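Local coordinates for DegV family protein (Eubacterium eligens, PDB 3FDJ), which is of unknown function but, as a DegV family member, probably binds a fatty acid between its two alpha/beta domains, at residues R46-L51 with H230-A235; S115-P120 with T153-S158; K160-L165 with S177-L182; D238-M243 with G269-S274. All coordinates share one frame; numbering follows the deposited sequence. Where two conformers were deposited one is given.

Contact 1. Residues R46-L51 with H230-A235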
loop_
_atom_site.group_PDB
_atom_site.type_symbol
_atom_site.label_atom_id
_atom_site.label_comp_id
_atom_site.label_asym_id
_atom_site.label_seq_id
_atom_site.Cartn_x
_atom_site.Cartn_y
_atom_site.Cartn_z
ATOM N N ARG A 46 17.475 7.327 -7.091
ATOM C CA ARG A 46 18.419 8.190 -6.402
ATOM C C ARG A 46 18.253 8.132 -4.870
ATOM O O ARG A 46 19.237 8.073 -4.125
ATOM C CB ARG A 46 18.272 9.639 -6.898
ATOM C CG ARG A 46 19.066 10.659 -6.095
ATOM C CD ARG A 46 18.959 12.074 -6.679
ATOM N NE ARG A 46 19.683 13.034 -5.850
ATOM C CZ ARG A 46 19.218 13.603 -4.737
ATOM N NH1 ARG A 46 18.000 13.339 -4.274
ATOM N NH2 ARG A 46 19.991 14.451 -4.067
HETATM N N MSE A 47 17.008 8.171 -4.404
HETATM C CA MSE A 47 16.753 8.118 -2.971
HETATM C C MSE A 47 17.288 6.815 -2.376
HETATM O O MSE A 47 17.921 6.825 -1.326
HETATM C CB MSE A 47 15.253 8.227 -2.681
HETATM C CG MSE A 47 14.938 8.261 -1.198
HETATM SE SE MSE A 47 13.027 8.160 -0.865
HETATM C CE MSE A 47 12.694 6.297 -1.382
ATOM N N LEU A 48 17.004 5.696 -3.034
ATOM C CA LEU A 48 17.472 4.400 -2.547
ATOM C C LEU A 48 19.004 4.344 -2.516
ATOM O O LEU A 48 19.584 3.773 -1.588
ATOM C CB LEU A 48 16.911 3.267 -3.405
ATOM C CG LEU A 48 15.392 3.044 -3.320
ATOM C CD1 LEU A 48 14.952 2.010 -4.345
ATOM C CD2 LEU A 48 14.988 2.633 -1.924
ATOM N N ASP A 49 19.653 4.918 -3.531
ATOM C CA ASP A 49 21.112 4.977 -3.559
ATOM C C ASP A 49 21.634 5.803 -2.384
ATOM O O ASP A 49 22.617 5.432 -1.754
ATOM C CB ASP A 49 21.637 5.569 -4.888
ATOM C CG ASP A 49 21.610 4.565 -6.062
ATOM O OD1 ASP A 49 21.199 3.394 -5.890
ATOM O OD2 ASP A 49 22.014 4.960 -7.184
ATOM N N ILE A 50 20.974 6.917 -2.086
ATOM C CA ILE A 50 21.385 7.763 -0.970
ATOM C C ILE A 50 21.239 7.012 0.350
ATOM O O ILE A 50 22.166 7.002 1.177
ATOM C CB ILE A 50 20.602 9.096 -0.929
ATOM C CG1 ILE A 50 21.094 10.028 -2.038
ATOM C CG2 ILE A 50 20.762 9.787 0.406
ATOM C CD1 ILE A 50 20.212 11.248 -2.229
ATOM N N LEU A 51 20.095 6.355 0.528
ATOM C CA LEU A 51 19.830 5.638 1.767
ATOM C C LEU A 51 20.762 4.453 1.985
ATOM O O LEU A 51 21.194 4.225 3.103
ATOM C CB LEU A 51 18.375 5.180 1.838
ATOM C CG LEU A 51 17.404 6.346 1.953
ATOM C CD1 LEU A 51 15.994 5.883 1.705
ATOM C CD2 LEU A 51 17.525 7.038 3.293
ATOM N N HIS A 230 6.568 -3.699 -6.839
ATOM C CA HIS A 230 7.929 -4.082 -6.610
ATOM C C HIS A 230 8.819 -2.865 -6.490
ATOM O O HIS A 230 8.526 -1.796 -7.042
ATOM C CB HIS A 230 8.437 -4.995 -7.733
ATOM C CG HIS A 230 8.546 -4.309 -9.049
ATOM N ND1 HIS A 230 9.665 -3.593 -9.423
ATOM C CD2 HIS A 230 7.649 -4.162 -10.052
ATOM C CE1 HIS A 230 9.459 -3.064 -10.615
ATOM N NE2 HIS A 230 8.244 -3.395 -11.020
ATOM N N VAL A 231 9.911 -3.045 -5.767
ATOM C CA VAL A 231 10.936 -2.033 -5.593
ATOM C C VAL A 231 12.157 -2.527 -6.349
ATOM O O VAL A 231 12.967 -3.302 -5.809
ATOM C CB VAL A 231 11.319 -1.852 -4.124
ATOM C CG1 VAL A 231 12.297 -0.672 -3.996
ATOM C CG2 VAL A 231 10.070 -1.670 -3.249
ATOM N N GLU A 232 12.267 -2.086 -7.588
ATOM C CA GLU A 232 13.370 -2.471 -8.494
ATOM C C GLU A 232 13.520 -3.985 -8.545
ATOM O O GLU A 232 14.623 -4.518 -8.494
ATOM C CB GLU A 232 14.665 -1.756 -8.079
ATOM C CG GLU A 232 14.466 -0.240 -8.071
ATOM C CD GLU A 232 15.756 0.568 -8.069
ATOM O OE1 GLU A 232 16.814 0.040 -7.662
ATOM O OE2 GLU A 232 15.694 1.746 -8.473
ATOM N N ASN A 233 12.391 -4.679 -8.636
ATOM C CA ASN A 233 12.400 -6.107 -8.836
ATOM C C ASN A 233 11.267 -6.548 -9.738
ATOM O O ASN A 233 10.443 -7.377 -9.382
ATOM C CB ASN A 233 12.362 -6.834 -7.512
ATOM C CG ASN A 233 12.922 -8.224 -7.613
ATOM O OD1 ASN A 233 13.218 -8.691 -8.720
ATOM N ND2 ASN A 233 13.113 -8.884 -6.468
ATOM N N GLU A 234 11.255 -5.987 -10.951
ATOM C CA GLU A 234 10.250 -6.365 -11.936
ATOM C C GLU A 234 10.357 -7.852 -12.287
ATOM O O GLU A 234 9.342 -8.505 -12.546
ATOM C CB GLU A 234 10.399 -5.492 -13.168
ATOM C CG GLU A 234 9.266 -5.571 -14.145
ATOM C CD GLU A 234 9.460 -4.597 -15.275
ATOM O OE1 GLU A 234 9.911 -3.444 -15.014
ATOM O OE2 GLU A 234 9.200 -4.986 -16.425
ATOM N N ALA A 235 11.578 -8.392 -12.233
ATOM C CA ALA A 235 11.814 -9.786 -12.587
ATOM C C ALA A 235 11.031 -10.722 -11.688
ATOM O O ALA A 235 10.332 -11.611 -12.174
ATOM C CB ALA A 235 13.315 -10.111 -12.540
#
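The carboxylate of Glu-232 turns one face to Leu-48: the methyl CD1 sits 4.1 Å from the carboxylate carbon CD, almost straight above it, with the two oxygens at nearly equal range. The imidazole of His-230, in the same turn as Glu-232, carries the backbone N of Glu-234 3.2 Å above one face, toward the rim, while CA of Glu-232 lies at its edge. Its ND1 accepts the backbone N of Asn-233 at 3.0 Å, with the donor tilted 31° out of the ring plane. On the other segment, CD1 of Ile-50 rests 3.5 Å above the centre of the guanidinium of Arg-46.

CD1 of Leu-48 also meets CG1 of Val-231 at 3.8 Å, and it makes both contacts of this small interface. Val-231 holds CG1 opposite its own backbone N (chi1 -174°), which sends that methyl across to the leucine. The join is between domains: helix 44-52 belongs to the half built around the sheet with strands 5-9 and 77-82, whereas the turn at 230-235 leaves strand 226-230 of the second sheet and leads into helix 234-248. Asn-233 is the N-cap of that helix, its OD1 bonded to the backbone N of Leu-236.

Charged groups flank the apolar touch on the Glu-232 side. Glu-232 OE1 forms a salt bridge with Arg-268, OE2 bonds to His-45, and Asp-49 OD1 pairs with the same Arg-268. The two acids keep OE1 of Glu-232 and OD1 of Asp-49 5.8 Å apart, and the shared arginine probably offsets their repulsion.

Contact 2. Residues S115-P120 with T153-S158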
loop_
_atom_site.group_PDB
_atom_site.type_symbol
_atom_site.label_atom_id
_atom_site.label_comp_id
_atom_site.label_asym_id
_atom_site.label_seq_id
_atom_site.Cartn_x
_atom_site.Cartn_y
_atom_site.Cartn_z
ATOM N N SER A 115 -7.327 1.336 5.553
ATOM C CA SER A 115 -7.168 0.131 4.735
ATOM C C SER A 115 -6.722 -1.070 5.531
ATOM O O SER A 115 -6.815 -2.178 5.014
ATOM C CB SER A 115 -6.163 0.349 3.611
ATOM O OG SER A 115 -4.840 0.510 4.103
ATOM N N LYS A 116 -6.186 -0.854 6.742
ATOM C CA LYS A 116 -5.584 -1.926 7.533
ATOM C C LYS A 116 -4.416 -2.579 6.770
ATOM O O LYS A 116 -4.006 -3.695 7.065
ATOM C CB LYS A 116 -6.628 -2.971 7.909
ATOM C CG LYS A 116 -7.904 -2.417 8.535
ATOM C CD LYS A 116 -8.796 -3.603 8.901
ATOM C CE LYS A 116 -10.182 -3.225 9.321
ATOM N NZ LYS A 116 -10.883 -4.459 9.802
ATOM N N SER A 117 -3.861 -1.852 5.819
ATOM C CA SER A 117 -2.815 -2.379 4.990
ATOM C C SER A 117 -2.023 -1.257 4.302
ATOM O O SER A 117 -1.812 -0.194 4.882
ATOM C CB SER A 117 -3.459 -3.327 3.971
ATOM O OG SER A 117 -2.486 -4.122 3.291
ATOM N N THR A 118 -1.550 -1.524 3.089
ATOM C CA THR A 118 -0.706 -0.593 2.342
ATOM C C THR A 118 -0.682 -1.019 0.883
ATOM O O THR A 118 -1.155 -2.111 0.532
ATOM C CB THR A 118 0.731 -0.577 2.897
ATOM O OG1 THR A 118 1.403 0.601 2.429
ATOM C CG2 THR A 118 1.509 -1.859 2.494
ATOM N N GLY A 119 -0.122 -0.152 0.045
ATOM C CA GLY A 119 0.246 -0.485 -1.318
ATOM C C GLY A 119 -0.852 -1.144 -2.112
ATOM O O GLY A 119 -1.922 -0.560 -2.287
ATOM N N PRO A 120 -0.589 -2.367 -2.617
ATOM C CA PRO A 120 -1.551 -2.943 -3.534
ATOM C C PRO A 120 -2.916 -3.228 -2.946
ATOM O O PRO A 120 -3.887 -3.294 -3.695
ATOM C CB PRO A 120 -0.868 -4.234 -4.018
ATOM C CG PRO A 120 0.131 -4.543 -2.985
ATOM C CD PRO A 120 0.618 -3.187 -2.521
ATOM N N THR A 153 -10.099 -9.568 0.993
ATOM C CA THR A 153 -8.830 -9.177 0.372
ATOM C C THR A 153 -7.679 -9.502 1.343
ATOM O O THR A 153 -7.885 -9.510 2.554
ATOM C CB THR A 153 -8.767 -7.666 -0.030
ATOM O OG1 THR A 153 -8.817 -6.843 1.143
ATOM C CG2 THR A 153 -9.916 -7.281 -0.980
ATOM N N ARG A 154 -6.485 -9.776 0.805
ATOM C CA ARG A 154 -5.313 -10.099 1.589
ATOM C C ARG A 154 -4.089 -9.447 0.993
ATOM O O ARG A 154 -4.088 -9.079 -0.184
ATOM C CB ARG A 154 -5.073 -11.597 1.615
ATOM C CG ARG A 154 -6.142 -12.397 2.364
ATOM C CD ARG A 154 -6.171 -12.138 3.881
ATOM N NE ARG A 154 -4.885 -12.414 4.516
ATOM C CZ ARG A 154 -4.436 -13.597 4.924
ATOM N NH1 ARG A 154 -5.180 -14.694 4.811
ATOM N NH2 ARG A 154 -3.224 -13.679 5.491
ATOM N N LEU A 155 -3.048 -9.335 1.805
ATOM C CA LEU A 155 -1.765 -8.845 1.359
ATOM C C LEU A 155 -0.655 -9.764 1.826
ATOM O O LEU A 155 -0.639 -10.189 2.982
ATOM C CB LEU A 155 -1.507 -7.430 1.890
ATOM C CG LEU A 155 -0.144 -6.824 1.523
ATOM C CD1 LEU A 155 -0.297 -5.319 1.256
ATOM C CD2 LEU A 155 0.891 -7.081 2.585
ATOM N N PHE A 156 0.295 -10.023 0.938
ATOM C CA PHE A 156 1.514 -10.725 1.289
ATOM C C PHE A 156 2.704 -9.940 0.761
ATOM O O PHE A 156 2.596 -9.216 -0.253
ATOM C CB PHE A 156 1.517 -12.137 0.698
ATOM C CG PHE A 156 0.413 -13.005 1.205
ATOM C CD1 PHE A 156 0.507 -13.620 2.459
ATOM C CD2 PHE A 156 -0.748 -13.183 0.461
ATOM C CE1 PHE A 156 -0.535 -14.390 2.953
ATOM C CE2 PHE A 156 -1.781 -13.974 0.950
ATOM C CZ PHE A 156 -1.680 -14.567 2.194
ATOM N N CYS A 157 3.845 -10.083 1.421
ATOM C CA CYS A 157 5.042 -9.405 0.973
ATOM C C CYS A 157 6.244 -10.318 1.121
ATOM O O CYS A 157 6.213 -11.269 1.888
ATOM C CB CYS A 157 5.255 -8.098 1.728
ATOM S SG CYS A 157 5.498 -8.288 3.467
ATOM N N SER A 158 7.281 -10.023 0.361
ATOM C CA SER A 158 8.588 -10.639 0.556
ATOM C C SER A 158 9.647 -9.545 0.535
ATOM O O SER A 158 9.800 -8.829 -0.468
ATOM C CB SER A 158 8.847 -11.669 -0.535
ATOM O OG SER A 158 10.080 -12.331 -0.289
#
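Apolar packing centres on one methyl, CD1 of Leu-155, which reaches from the strand into the bend formed by residues 117-120. It approaches CG of Pro-120 at 4.3 Å and, crossing obliquely, CG2 of Thr-118 at 4.1 Å. Leu-155 places CG anti to its backbone N (chi1 178°), carrying the branch off the sheet toward the loop.

Closer still are polar atoms laid against the same carbon: Ser-117 OG at 3.2 Å from Leu-155 CD1, and the carbonyl O of Thr-118 at 3.4 Å. Strand 153-159 runs between strands 184-190 and 271-276 in the second sheet, while the loop follows strand 109-114 of the first, so this leucine spans the seam between the two domains. A hexaethylene glycol molecule, probably from the crystallisation liquor, lies about 4 Å from its side chain, consistent with a ligand pocket here as in fatty-acid-binding relatives.

Hydrogen bonds shape the loop side. Ser-115 OG accepts the backbone N of Ser-117 at 3.1 Å, an ST turn, and is also bonded to Thr-82 O. Ser-117 OG is bonded to Gln-121 OE1, just inside helix 120-134, for which Gly-119 is the N-cap; NE2 of that glutamine reaches Thr-153 OG1.

Contact 3. Residues K160-L165 with S177-L182. With NA (sodium ion), chain E.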
loop_
_atom_site.group_PDB
_atom_site.type_symbol
_atom_site.label_atom_id
_atom_site.label_comp_id
_atom_site.label_asym_id
_atom_site.label_seq_id
_atom_site.Cartn_x
_atom_site.Cartn_y
_atom_site.Cartn_z
ATOM N N LYS A 160 13.671 -8.251 1.281
ATOM C CA LYS A 160 15.060 -8.663 1.348
ATOM C C LYS A 160 15.807 -7.945 2.452
ATOM O O LYS A 160 16.893 -8.381 2.861
ATOM C CB LYS A 160 15.758 -8.411 0.002
ATOM C CG LYS A 160 15.093 -9.155 -1.152
ATOM C CD LYS A 160 15.972 -9.192 -2.398
ATOM C CE LYS A 160 15.323 -10.037 -3.498
ATOM N NZ LYS A 160 16.251 -10.232 -4.638
ATOM N N SER A 161 15.253 -6.829 2.902
ATOM C CA SER A 161 15.793 -6.084 4.042
ATOM C C SER A 161 14.652 -5.405 4.778
ATOM O O SER A 161 13.745 -4.881 4.137
ATOM C CB SER A 161 16.807 -5.047 3.569
ATOM O OG SER A 161 17.179 -4.154 4.630
ATOM N N LEU A 162 14.718 -5.414 6.111
ATOM C CA LEU A 162 13.722 -4.790 6.971
ATOM C C LEU A 162 14.367 -3.746 7.874
ATOM O O LEU A 162 13.830 -3.405 8.920
ATOM C CB LEU A 162 12.986 -5.857 7.796
ATOM C CG LEU A 162 12.112 -6.810 6.957
ATOM C CD1 LEU A 162 12.923 -7.976 6.440
ATOM C CD2 LEU A 162 10.912 -7.301 7.754
ATOM N N HIS A 163 15.499 -3.188 7.435
ATOM C CA HIS A 163 16.236 -2.243 8.257
ATOM C C HIS A 163 15.422 -0.963 8.525
ATOM O O HIS A 163 15.382 -0.467 9.655
ATOM C CB HIS A 163 17.542 -1.898 7.558
ATOM C CG HIS A 163 18.339 -0.854 8.255
ATOM N ND1 HIS A 163 19.024 -1.102 9.421
ATOM C CD2 HIS A 163 18.582 0.441 7.935
ATOM C CE1 HIS A 163 19.642 0.003 9.804
ATOM N NE2 HIS A 163 19.400 0.950 8.913
ATOM N N ASN A 164 14.789 -0.435 7.488
ATOM C CA ASN A 164 14.001 0.801 7.646
ATOM C C ASN A 164 12.746 0.609 8.507
ATOM O O ASN A 164 12.411 1.461 9.355
ATOM C CB ASN A 164 13.690 1.414 6.271
ATOM C CG ASN A 164 14.944 1.876 5.553
ATOM O OD1 ASN A 164 15.955 2.174 6.189
ATOM N ND2 ASN A 164 14.891 1.926 4.228
ATOM N N LEU A 165 12.045 -0.503 8.316
ATOM C CA LEU A 165 10.967 -0.870 9.225
ATOM C C LEU A 165 11.460 -0.967 10.670
ATOM O O LEU A 165 10.862 -0.396 11.578
ATOM C CB LEU A 165 10.316 -2.201 8.819
ATOM C CG LEU A 165 9.418 -2.160 7.591
ATOM C CD1 LEU A 165 9.318 -3.569 6.980
ATOM C CD2 LEU A 165 8.046 -1.564 7.891
ATOM N N SER A 177 16.150 -9.394 11.727
ATOM C CA SER A 177 17.485 -10.001 11.680
ATOM C C SER A 177 17.603 -11.131 10.661
ATOM O O SER A 177 18.683 -11.371 10.148
ATOM C CB SER A 177 17.941 -10.498 13.054
ATOM O OG SER A 177 17.171 -11.607 13.452
ATOM N N ALA A 178 16.509 -11.819 10.376
ATOM C CA ALA A 178 16.539 -12.900 9.394
ATOM C C ALA A 178 17.035 -12.417 8.033
ATOM O O ALA A 178 17.825 -13.112 7.360
ATOM C CB ALA A 178 15.166 -13.518 9.238
ATOM N N ALA A 179 16.569 -11.227 7.656
ATOM C CA ALA A 179 16.827 -10.692 6.335
ATOM C C ALA A 179 18.208 -10.085 6.267
ATOM O O ALA A 179 18.632 -9.695 5.195
ATOM C CB ALA A 179 15.734 -9.661 5.918
ATOM N N GLU A 180 18.933 -10.038 7.388
ATOM C CA GLU A 180 20.302 -9.545 7.375
ATOM C C GLU A 180 21.243 -10.517 6.682
ATOM O O GLU A 180 22.330 -10.117 6.259
ATOM C CB GLU A 180 20.788 -9.231 8.801
ATOM C CG GLU A 180 20.121 -7.981 9.386
ATOM C CD GLU A 180 20.259 -7.860 10.911
ATOM O OE1 GLU A 180 21.152 -8.501 11.506
ATOM O OE2 GLU A 180 19.445 -7.124 11.519
ATOM N N VAL A 181 20.846 -11.791 6.577
ATOM C CA VAL A 181 21.646 -12.810 5.900
ATOM C C VAL A 181 21.449 -12.675 4.386
ATOM O O VAL A 181 20.314 -12.579 3.910
ATOM C CB VAL A 181 21.255 -14.233 6.368
ATOM C CG1 VAL A 181 21.928 -15.320 5.522
ATOM C CG2 VAL A 181 21.619 -14.409 7.843
ATOM N N LEU A 182 22.555 -12.650 3.640
ATOM C CA LEU A 182 22.487 -12.430 2.179
ATOM C C LEU A 182 21.753 -13.575 1.490
ATOM O O LEU A 182 22.120 -14.742 1.650
ATOM C CB LEU A 182 23.887 -12.310 1.588
ATOM C CG LEU A 182 23.953 -11.919 0.102
ATOM C CD1 LEU A 182 23.503 -10.462 -0.095
ATOM C CD2 LEU A 182 25.337 -12.148 -0.431
HETATM NA NA NA E . 18.294 -10.536 2.942
HETATM O O HOH W 1 19.149 -7.563 3.891
HETATM O O HOH W 2 18.669 -6.388 6.054
HETATM O O HOH W 3 18.421 -10.889 0.846
HETATM O O HOH W 4 20.096 -9.179 2.624
#
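The carbonyl O of Ala-179 is gripped by a sodium ion at 2.4 Å and by a water that donates to it at 2.6 Å. The same water donates its other hydrogen to the carbonyl O of Lys-160, which is likewise a sodium ligand, at 2.6 Å from the ion. Two carbonyl oxygens, Lys-160 O and Ala-179 O, thus stand only 3.2 Å apart, a spacing that the shared cation and the bridging water make tolerable. A second water links Ala-179 O, by a weak bond, to Ser-161 OG.

The site is built from main-chain oxygens: Ile-184 O supplies a third protein ligand and two waters complete the five. In fold terms the ion ties the turn after strand 153-159 to the loop that follows helix 173-177 and enters strand 184-190, the neighbouring antiparallel strand.

Beside the sodium site there is one apolar touch. Leu-162 sets CG anti to its carbonyl carbon (chi1 -67°), from where CD1 comes 3.3 Å from CB of Ala-179, tight for two carbons; that CB also lies 3.5 Å from Lys-160 O. Both side chains pack on Val-186. Ser-161 OG also has two weak partners, the backbone N of His-163 and OE1 of Glu-267.

Contact 4. Residues D238-M243 with G269-S274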
loop_
_atom_site.group_PDB
_atom_site.type_symbol
_atom_site.label_atom_id
_atom_site.label_comp_id
_atom_site.label_asym_id
_atom_site.label_seq_id
_atom_site.Cartn_x
_atom_site.Cartn_y
_atom_site.Cartn_z
ATOM N N ASP A 238 7.145 -10.291 -12.057
ATOM C CA ASP A 238 6.686 -10.984 -13.257
ATOM C C ASP A 238 6.645 -12.500 -13.055
ATOM O O ASP A 238 5.708 -13.148 -13.502
ATOM C CB ASP A 238 7.566 -10.635 -14.473
ATOM C CG ASP A 238 7.314 -9.234 -15.024
ATOM O OD1 ASP A 238 6.359 -8.539 -14.567
ATOM O OD2 ASP A 238 8.083 -8.826 -15.937
ATOM N N LYS A 239 7.626 -13.066 -12.354
ATOM C CA LYS A 239 7.593 -14.517 -12.048
ATOM C C LYS A 239 6.380 -14.904 -11.203
ATOM O O LYS A 239 5.755 -15.931 -11.442
ATOM C CB LYS A 239 8.829 -14.966 -11.269
ATOM C CG LYS A 239 10.102 -15.021 -12.022
ATOM C CD LYS A 239 11.222 -15.543 -11.090
ATOM C CE LYS A 239 12.554 -15.407 -11.738
ATOM N NZ LYS A 239 13.639 -15.879 -10.844
ATOM N N ILE A 240 6.083 -14.084 -10.207
ATOM C CA ILE A 240 4.927 -14.297 -9.334
ATOM C C ILE A 240 3.646 -14.225 -10.168
ATOM O O ILE A 240 2.777 -15.096 -10.074
ATOM C CB ILE A 240 4.897 -13.282 -8.191
ATOM C CG1 ILE A 240 6.073 -13.518 -7.225
ATOM C CG2 ILE A 240 3.544 -13.381 -7.424
ATOM C CD1 ILE A 240 6.346 -12.350 -6.232
ATOM N N ALA A 241 3.532 -13.189 -10.997
ATOM C CA ALA A 241 2.351 -13.025 -11.827
ATOM C C ALA A 241 2.163 -14.247 -12.736
ATOM O O ALA A 241 1.045 -14.749 -12.883
ATOM C CB ALA A 241 2.452 -11.727 -12.672
ATOM N N ASP A 242 3.245 -14.732 -13.332
ATOM C CA ASP A 242 3.169 -15.919 -14.207
ATOM C C ASP A 242 2.703 -17.164 -13.439
ATOM O O ASP A 242 1.888 -17.951 -13.941
ATOM C CB ASP A 242 4.539 -16.224 -14.837
ATOM C CG ASP A 242 4.856 -15.330 -16.036
ATOM O OD1 ASP A 242 3.940 -14.668 -16.583
ATOM O OD2 ASP A 242 6.042 -15.280 -16.434
HETATM N N MSE A 243 3.259 -17.347 -12.236
HETATM C CA MSE A 243 2.899 -18.471 -11.400
HETATM C C MSE A 243 1.400 -18.449 -11.091
HETATM O O MSE A 243 0.725 -19.486 -11.179
HETATM C CB MSE A 243 3.704 -18.445 -10.099
HETATM C CG MSE A 243 3.367 -19.555 -9.132
HETATM SE SE MSE A 243 1.860 -19.205 -7.921
HETATM C CE MSE A 243 2.642 -17.950 -6.641
ATOM N N GLY A 269 14.523 -4.642 -3.856
ATOM C CA GLY A 269 14.276 -6.059 -4.050
ATOM C C GLY A 269 12.892 -6.483 -3.602
ATOM O O GLY A 269 12.428 -7.577 -3.920
ATOM N N GLY A 270 12.228 -5.641 -2.822
ATOM C CA GLY A 270 10.991 -6.022 -2.182
ATOM C C GLY A 270 9.811 -6.166 -3.126
ATOM O O GLY A 270 9.739 -5.498 -4.195
ATOM N N ILE A 271 8.899 -7.062 -2.738
ATOM C CA ILE A 271 7.640 -7.309 -3.438
ATOM C C ILE A 271 6.485 -7.165 -2.451
ATOM O O ILE A 271 6.606 -7.582 -1.296
ATOM C CB ILE A 271 7.608 -8.743 -4.009
ATOM C CG1 ILE A 271 8.668 -8.917 -5.107
ATOM C CG2 ILE A 271 6.203 -9.104 -4.504
ATOM C CD1 ILE A 271 8.387 -8.139 -6.352
ATOM N N ILE A 272 5.373 -6.586 -2.888
ATOM C CA ILE A 272 4.134 -6.628 -2.114
ATOM C C ILE A 272 3.002 -7.003 -3.065
ATOM O O ILE A 272 2.912 -6.468 -4.166
ATOM C CB ILE A 272 3.790 -5.276 -1.465
ATOM C CG1 ILE A 272 5.010 -4.613 -0.812
ATOM C CG2 ILE A 272 2.648 -5.466 -0.466
ATOM C CD1 ILE A 272 4.711 -3.206 -0.293
ATOM N N LEU A 273 2.143 -7.916 -2.642
ATOM C CA LEU A 273 1.011 -8.297 -3.445
ATOM C C LEU A 273 -0.273 -8.295 -2.673
ATOM O O LEU A 273 -0.298 -8.539 -1.472
ATOM C CB LEU A 273 1.216 -9.642 -4.150
ATOM C CG LEU A 273 1.013 -10.984 -3.495
ATOM C CD1 LEU A 273 -0.507 -11.341 -3.347
ATOM C CD2 LEU A 273 1.717 -12.055 -4.350
ATOM N N SER A 274 -1.345 -7.968 -3.364
ATOM C CA SER A 274 -2.657 -8.060 -2.789
ATOM C C SER A 274 -3.623 -8.752 -3.726
ATOM O O SER A 274 -3.469 -8.690 -4.957
ATOM C CB SER A 274 -3.157 -6.674 -2.396
ATOM O OG SER A 274 -4.388 -6.788 -1.712
#
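Helix 234-248 is the connection of a beta-alpha-beta unit whose parallel strands are 226-230 and 253-257, and here it packs on the next strand along the sheet, 271-276, which runs antiparallel to 226-230. One residue, Ile-240, makes the whole contact, pushing its two branches toward alternate residues of the strand, Ile-271 and Leu-273, whose side chains rise from the same face of the sheet; Ile-272 between them points away, to the side where Pro-120 lies.

The longer branch of Ile-240 ends in CD1, which lies 3.7 Å from CG2 of Ile-271 in one of the two conformers of Ile-271, so this touch is the less certain one. The two side chains run antiparallel alongside each other, the end of the helix residue lying beside the short branch of its partner.

All three residues are buried and no hydrogen bond crosses between helix and strand. Ile-228 touches both isoleucines from the adjoining strand, and Leu-209 and Leu-212 of helix 205-219 close on Ile-240 from the neighbouring helix. Leu-273 sets CG between its backbone N and its carbonyl carbon (chi1 81°), and from there CD2 meets the shorter branch of the helix residue, CG2 of Ile-240, at 3.8 Å.

Overall arrangement
From the N terminus, helix 44-52 in the first domain opens contact 1, which is closed only by 230-235. Two shorter loops fall within that span: contact 2 runs from 115-120 to strand 153-159, and contact 3 from 160-165, directly downstream, to 177-182. Contact 4 follows contact 1 in series, between helix 234-248 and strand 271-276. None of the four cross. Contacts 1 and 2 tie the first domain to the second, with centres about 19 Å apart; contacts 3 and 4 lie within the second. The Phe-156 to Leu-273 backbone bond puts contacts 2 and 4 on adjacent strands; Val-231 bonds to Gly-269 and Gly-270 just past the strand ends, joining contact 1 to contact 4.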